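Side-chain contacts in B12-binding domain-containing protein (Kitasatospora setae, PDB 6WTE), which binds cobalamin and a [4Fe-4S] cluster and, as the radical S-adenosylmethionine methylase TsrM, probably transfers methyl groups by a non-radical route: residues Ala509-His512 / Arg513-Leu516; Thr536-Gly540 / Leu541-Gly545; Ile557-Lys560 / Ala561-Ala564. All blocks are in the same frame, centred on the assembly; numbering follows the deposited sequence.

Contact 1: residues Ala509-His512 / Arg513-Leu516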
loop_
_atom_site.group_PDB
_atom_site.type_symbol
_atom_site.label_atom_id
_atom_site.label_comp_id
_atom_site.label_asym_id
_atom_site.label_seq_id
_atom_site.Cartn_x
_atom_site.Cartn_y
_atom_site.Cartn_z
ATOM N N ALA A 509 11.945 28.856 6.743
ATOM C CA ALA A 509 13.299 28.418 6.427
ATOM C C ALA A 509 13.432 26.902 6.376
ATOM O O ALA A 509 14.480 26.406 5.945
ATOM C CB ALA A 509 14.289 28.991 7.447
ATOM N N ASP A 510 12.401 26.164 6.790
ATOM C CA ASP A 510 12.404 24.707 6.796
ATOM C C ASP A 510 11.542 24.096 5.698
ATOM O O ASP A 510 11.458 22.866 5.610
ATOM C CB ASP A 510 11.910 24.181 8.152
ATOM C CG ASP A 510 12.857 24.499 9.292
ATOM O OD1 ASP A 510 14.080 24.588 9.049
ATOM O OD2 ASP A 510 12.369 24.636 10.438
ATOM N N HIS A 511 10.889 24.913 4.869
ATOM C CA HIS A 511 10.004 24.371 3.838
ATOM C C HIS A 511 10.744 23.441 2.882
ATOM O O HIS A 511 10.152 22.502 2.338
ATOM C CB HIS A 511 9.357 25.515 3.059
ATOM C CG HIS A 511 8.251 26.200 3.794
ATOM N ND1 HIS A 511 7.752 27.427 3.411
ATOM C CD2 HIS A 511 7.529 25.823 4.876
ATOM C CE1 HIS A 511 6.781 27.782 4.233
ATOM N NE2 HIS A 511 6.624 26.825 5.130
ATOM N N HIS A 512 12.041 23.677 2.673
ATOM C CA HIS A 512 12.795 22.835 1.755
ATOM C C HIS A 512 12.880 21.396 2.248
ATOM O O HIS A 512 13.028 20.476 1.438
ATOM C CB HIS A 512 14.197 23.409 1.567
ATOM C CG HIS A 512 15.035 23.335 2.801
ATOM N ND1 HIS A 512 16.172 22.560 2.886
ATOM C CD2 HIS A 512 14.877 23.905 4.020
ATOM C CE1 HIS A 512 16.699 22.685 4.092
ATOM N NE2 HIS A 512 15.929 23.489 4.801
ATOM N N ARG A 513 12.787 21.172 3.563
ATOM C CA ARG A 513 13.002 19.838 4.112
ATOM C C ARG A 513 11.742 19.222 4.711
ATOM O O ARG A 513 11.840 18.242 5.455
ATOM C CB ARG A 513 14.127 19.852 5.153
ATOM C CG ARG A 513 13.867 20.650 6.436
ATOM C CD ARG A 513 15.085 20.526 7.369
ATOM N NE ARG A 513 14.965 21.256 8.632
ATOM C CZ ARG A 513 14.619 20.703 9.792
ATOM N NH1 ARG A 513 14.339 19.406 9.863
ATOM N NH2 ARG A 513 14.546 21.449 10.886
ATOM N N VAL A 514 10.561 19.757 4.395
ATOM C CA VAL A 514 9.316 19.196 4.903
ATOM C C VAL A 514 8.374 18.902 3.749
ATOM O O VAL A 514 8.378 19.588 2.720
ATOM C CB VAL A 514 8.609 20.122 5.914
ATOM C CG1 VAL A 514 9.533 20.463 7.059
ATOM C CG2 VAL A 514 8.099 21.378 5.233
ATOM N N MET A 515 7.550 17.877 3.943
ATOM C CA MET A 515 6.437 17.556 3.061
ATOM C C MET A 515 5.156 17.690 3.868
ATOM O O MET A 515 4.960 16.960 4.842
ATOM C CB MET A 515 6.577 16.145 2.502
ATOM C CG MET A 515 7.663 16.013 1.451
ATOM S SD MET A 515 7.601 14.367 0.728
ATOM C CE MET A 515 8.853 14.481 -0.545
ATOM N N LEU A 516 4.291 18.611 3.454
ATOM C CA LEU A 516 3.041 18.910 4.131
ATOM C C LEU A 516 1.872 18.606 3.209
ATOM O O LEU A 516 2.015 18.653 1.983
ATOM C CB LEU A 516 2.983 20.387 4.534
ATOM C CG LEU A 516 4.024 20.857 5.546
ATOM C CD1 LEU A 516 4.178 22.362 5.475
ATOM C CD2 LEU A 516 3.570 20.445 6.921
HETATM O O HOH W 1 16.375 23.945 7.762
#

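Contact 2: residues Thr536-Gly540 / Leu541-Gly545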
loop_
_atom_site.group_PDB
_atom_site.type_symbol
_atom_site.label_atom_id
_atom_site.label_comp_id
_atom_site.label_asym_id
_atom_site.label_seq_id
_atom_site.Cartn_x
_atom_site.Cartn_y
_atom_site.Cartn_z
ATOM N N THR A 536 8.966 16.179 -13.878
ATOM C CA THR A 536 9.507 16.213 -15.230
ATOM C C THR A 536 10.997 16.520 -15.224
ATOM O O THR A 536 11.740 15.997 -16.063
ATOM C CB THR A 536 8.758 17.244 -16.075
ATOM O OG1 THR A 536 8.987 18.555 -15.547
ATOM C CG2 THR A 536 7.266 16.961 -16.050
ATOM N N SER A 537 11.451 17.352 -14.285
ATOM C CA SER A 537 12.872 17.676 -14.211
ATOM C C SER A 537 13.689 16.468 -13.770
ATOM O O SER A 537 14.787 16.232 -14.292
ATOM C CB SER A 537 13.090 18.855 -13.264
ATOM O OG SER A 537 12.468 20.026 -13.769
ATOM N N LEU A 538 13.176 15.702 -12.804
ATOM C CA LEU A 538 13.875 14.502 -12.358
ATOM C C LEU A 538 14.067 13.526 -13.508
ATOM O O LEU A 538 15.159 12.983 -13.703
ATOM C CB LEU A 538 13.101 13.840 -11.221
ATOM C CG LEU A 538 13.076 14.571 -9.879
ATOM C CD1 LEU A 538 12.177 13.813 -8.904
ATOM C CD2 LEU A 538 14.481 14.716 -9.321
ATOM N N GLY A 539 13.011 13.300 -14.290
ATOM C CA GLY A 539 13.131 12.397 -15.421
ATOM C C GLY A 539 14.067 12.929 -16.490
ATOM O O GLY A 539 14.933 12.204 -16.989
ATOM N N GLY A 540 13.921 14.208 -16.841
ATOM C CA GLY A 540 14.721 14.763 -17.921
ATOM C C GLY A 540 16.209 14.708 -17.639
ATOM O O GLY A 540 17.012 14.456 -18.541
ATOM N N LEU A 541 16.597 14.932 -16.387
ATOM C CA LEU A 541 17.996 14.896 -15.994
ATOM C C LEU A 541 18.466 13.509 -15.574
ATOM O O LEU A 541 19.639 13.349 -15.218
ATOM C CB LEU A 541 18.239 15.892 -14.859
ATOM C CG LEU A 541 18.125 17.374 -15.227
ATOM C CD1 LEU A 541 18.064 18.231 -13.977
ATOM C CD2 LEU A 541 19.290 17.794 -16.098
ATOM N N GLY A 542 17.592 12.509 -15.604
ATOM C CA GLY A 542 17.994 11.166 -15.222
ATOM C C GLY A 542 18.356 11.017 -13.760
ATOM O O GLY A 542 19.340 10.340 -13.432
ATOM N N TYR A 543 17.599 11.653 -12.872
ATOM C CA TYR A 543 17.827 11.483 -11.447
ATOM C C TYR A 543 17.302 10.127 -11.002
ATOM O O TYR A 543 16.316 9.612 -11.534
ATOM C CB TYR A 543 17.155 12.601 -10.650
ATOM C CG TYR A 543 18.001 13.847 -10.532
ATOM C CD1 TYR A 543 17.977 14.817 -11.520
ATOM C CD2 TYR A 543 18.829 14.048 -9.437
ATOM C CE1 TYR A 543 18.747 15.956 -11.423
ATOM C CE2 TYR A 543 19.606 15.191 -9.327
ATOM C CZ TYR A 543 19.561 16.139 -10.329
ATOM O OH TYR A 543 20.324 17.279 -10.248
ATOM N N THR A 544 17.988 9.540 -10.028
ATOM C CA THR A 544 17.672 8.206 -9.545
ATOM C C THR A 544 17.293 8.263 -8.069
ATOM O O THR A 544 17.513 9.262 -7.382
ATOM C CB THR A 544 18.855 7.252 -9.764
ATOM O OG1 THR A 544 19.984 7.705 -9.008
ATOM C CG2 THR A 544 19.235 7.199 -11.249
ATOM N N GLY A 545 16.691 7.179 -7.588
ATOM C CA GLY A 545 16.369 7.065 -6.180
ATOM C C GLY A 545 14.959 7.506 -5.855
ATOM O O GLY A 545 14.194 7.978 -6.703
#

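Contact 3: residues Ile557-Lys560 / Ala561-Ala564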
loop_
_atom_site.group_PDB
_atom_site.type_symbol
_atom_site.label_atom_id
_atom_site.label_comp_id
_atom_site.label_asym_id
_atom_site.label_seq_id
_atom_site.Cartn_x
_atom_site.Cartn_y
_atom_site.Cartn_z
ATOM N N ILE A 557 17.113 21.416 -8.841
ATOM C CA ILE A 557 16.933 20.412 -9.880
ATOM C C ILE A 557 16.073 20.970 -11.006
ATOM O O ILE A 557 16.339 20.724 -12.189
ATOM C CB ILE A 557 16.356 19.130 -9.262
ATOM C CG1 ILE A 557 17.451 18.461 -8.427
ATOM C CG2 ILE A 557 15.832 18.192 -10.344
ATOM C CD1 ILE A 557 16.967 17.373 -7.515
ATOM N N MET A 558 15.065 21.776 -10.666
ATOM C CA MET A 558 14.275 22.420 -11.711
ATOM C C MET A 558 15.091 23.472 -12.458
ATOM O O MET A 558 14.986 23.589 -13.686
ATOM C CB MET A 558 13.002 23.016 -11.104
ATOM C CG MET A 558 11.993 21.943 -10.721
ATOM S SD MET A 558 10.439 22.532 -10.011
ATOM C CE MET A 558 10.992 23.318 -8.500
ATOM N N ARG A 559 15.946 24.218 -11.751
ATOM C CA ARG A 559 16.811 25.167 -12.443
ATOM C C ARG A 559 17.752 24.444 -13.396
ATOM O O ARG A 559 17.945 24.875 -14.539
ATOM C CB ARG A 559 17.611 25.997 -11.438
ATOM C CG ARG A 559 18.468 27.082 -12.092
ATOM C CD ARG A 559 19.657 27.473 -11.210
ATOM N NE ARG A 559 20.602 26.367 -11.125
ATOM C CZ ARG A 559 21.536 26.128 -12.040
ATOM N NH1 ARG A 559 21.656 26.932 -13.085
ATOM N NH2 ARG A 559 22.350 25.092 -11.902
ATOM N N LYS A 560 18.342 23.335 -12.943
ATOM C CA LYS A 560 19.303 22.627 -13.776
ATOM C C LYS A 560 18.626 21.982 -14.975
ATOM O O LYS A 560 19.229 21.891 -16.048
ATOM C CB LYS A 560 20.052 21.573 -12.957
ATOM C CG LYS A 560 21.340 21.105 -13.631
ATOM C CD LYS A 560 22.347 20.551 -12.636
ATOM C CE LYS A 560 22.084 19.085 -12.350
ATOM N NZ LYS A 560 22.946 18.575 -11.249
ATOM N N ALA A 561 17.370 21.554 -14.818
ATOM C CA ALA A 561 16.629 21.010 -15.951
ATOM C C ALA A 561 16.337 22.086 -16.987
ATOM O O ALA A 561 16.402 21.827 -18.197
ATOM C CB ALA A 561 15.332 20.363 -15.467
ATOM N N ARG A 562 15.999 23.299 -16.534
ATOM C CA ARG A 562 15.861 24.412 -17.470
ATOM C C ARG A 562 17.176 24.669 -18.196
ATOM O O ARG A 562 17.193 24.871 -19.418
ATOM C CB ARG A 562 15.397 25.672 -16.731
ATOM C CG ARG A 562 14.066 25.534 -15.995
ATOM C CD ARG A 562 13.524 26.891 -15.538
ATOM N NE ARG A 562 14.294 27.496 -14.444
ATOM C CZ ARG A 562 13.984 27.385 -13.153
ATOM N NH1 ARG A 562 12.921 26.686 -12.771
ATOM N NH2 ARG A 562 14.736 27.974 -12.236
ATOM N N GLU A 563 18.293 24.614 -17.461
ATOM C CA GLU A 563 19.611 24.851 -18.048
ATOM C C GLU A 563 19.978 23.781 -19.072
ATOM O O GLU A 563 20.472 24.094 -20.162
ATOM C CB GLU A 563 20.659 24.906 -16.934
ATOM C CG GLU A 563 22.033 25.362 -17.366
ATOM C CD GLU A 563 22.951 25.587 -16.179
ATOM O OE1 GLU A 563 22.809 26.646 -15.537
ATOM O OE2 GLU A 563 23.799 24.712 -15.885
ATOM N N ALA A 564 19.754 22.511 -18.732
ATOM C CA ALA A 564 20.111 21.429 -19.645
ATOM C C ALA A 564 19.274 21.480 -20.915
ATOM O O ALA A 564 19.790 21.241 -22.014
ATOM C CB ALA A 564 19.944 20.078 -18.951
#

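Contact 1: residues Ala509-His512 / Arg513-Leu516
The side chains of H512 and R513 both place CG between their own backbone N and carbonyl carbon (chi1 67° and 66°), and these two torsions set how the neighbours meet. The imidazole of H512 lies over the backbone N of R513, and CB of R513 comes over the centre of that ring face, 4.0 Å from the centroid, a CH-pi contact. From CG to NE the arginine then runs fully extended, passing NE2 of the histidine and drawing level with the carboxylate of D510, which points the same way. NE of R513 meets OD1 of D510 at 3.5 Å, a salt bridge whose hydrogen bond is weak and bent, with the two planes turned 71° apart. A water bridges the pair: it donates to OD1 of D510 at 2.7 Å and accepts from NE of R513 at 3.2 Å, while NE2 of H512 joins it at 3.0 Å in the plane of the ring. Were the histidine an alanine, the water would be likely to lose one of its three partners and CB of R513 its aromatic cover. The tip of the arginine has its stronger partner elsewhere, since NH2 is hydrogen-bonded to the carbonyl O of M398 at the end of helix 387-398. In the backbone, N of R513 donates to O of D510 at 3.0 Å, approaching from above the carbonyl plane, and CG1 of V514 packs 3.4 Å from that same oxygen. Such an i to i+3 bond is typical of a 3-10 turn, and here the turn delivers the chain into strand 514-515, which runs parallel to strand 404-412 in the mixed sheet whose parallel strands belong to the radical SAM core.

Contact 2: residues Thr536-Gly540 / Leu541-Gly545
Between L538 and Y543 the chain leaves helix 533-540 through a Schellman motif, a worked example of how glycine can end a helix. L541 N still makes the regular helical bond to S537 O at 3.1 Å. The reversal comes at G542, whose positive phi of 66° suits a residue without a side chain. Beyond it Y543 N reaches back to L538 O at 2.9 Å, the i to i+5 bond that marks the motif. G542 N donates to G539 O at 3.0 Å, from well above that carbonyl's plane, so two bonds tie the turn into the last helical residues.

The same reversal brings together the side chains on its flanks. L538 and Y543 cross at about a right angle, and CD2 of the leucine touches CB of the tyrosine at 3.7 Å and CG almost as closely. This is an apolar contact at the root of the aromatic side chain. CB of L541 lies 3.5 Å from S537 O, an oxygen already engaged by L541 N, and with CG beside the backbone N (chi1 -69°) CG packs on the same oxygen. H550 meets the Y543 ring edge-to-face, and I557 and A564 of helix 554-566 touch Y543 and L541 respectively. At the polar end of the tyrosine, OH is hydrogen-bonded to NZ of K560 on that helix. CD1 of L541 stands at the edge of the Y543 ring, in its plane.

Contact 3: residues Ile557-Lys560 / Ala561-Ala564
R559 and E563 meet one turn apart on helix 554-566, and the arginine is best followed outward from its backbone. Its CB lies 3.6 Å from NH2 of R562, and CG is nearly as close to the same nitrogen. With CG turned opposite the backbone N (chi1 -176°), the chain runs outward from the helix, and a bend at chi3 (68°) turns the guanidinium so that NH1 points on toward E563. NE forms a salt bridge with OE1 of E556, one turn earlier. At the tip, NH1 donates to OE1 of E563 at 2.7 Å, closing a second salt bridge. The oxygen sits at the edge of the guanidinium, near its plane, whereas the nitrogen approaches from above the plane of the carboxylate; the two flat groups are 68° apart. R559 is thus held between an acid behind it and an acid ahead of it, two carboxylates that would probably more than offset its single positive charge.

The R559-E563 spacing is the i to i+4 one of an alpha-helix, and the backbone keeps the matching bonds: E563 N to R559 O at 3.0 Å and A564 N to K560 O at 2.8 Å are two of the four that cross here. R562 takes another course. Its CG packs 3.2 Å from M558 O, the acceptor of its own backbone N, and a bend at chi3 folds the guanidinium back so that one face lies over that oxygen and over CA of R559. The planes of the two arginines are almost perpendicular, and NE of R559 remains 6.2 Å from NH2 of R562. Across the helix, CB of A561 rests 3.4 Å from I557 O and also touches S537 of helix 533-540.

How the contacts relate
Contacts 2 and 3 belong to one small unit: helix 533-540 with its C-terminal turn packs on helix 554-566, where S537 and L541 touch A561, L541 also reaches I557, and Y543 OH meets K560 NZ. Contact 1 stands apart, its nearest atoms about 9 Å from contact 2, and leads into a sheet strand instead. Burial follows place. Contacts 1 and 2 are each partly buried, with R513 and V514 enclosed in the first and S537 and L538 in the second, while contact 3 is largely surface. Their chemistry differs accordingly: a water-bridged, weak ion pair beside an imidazole, a glycine turn with apolar packing, and short-range charge pairing along a helix.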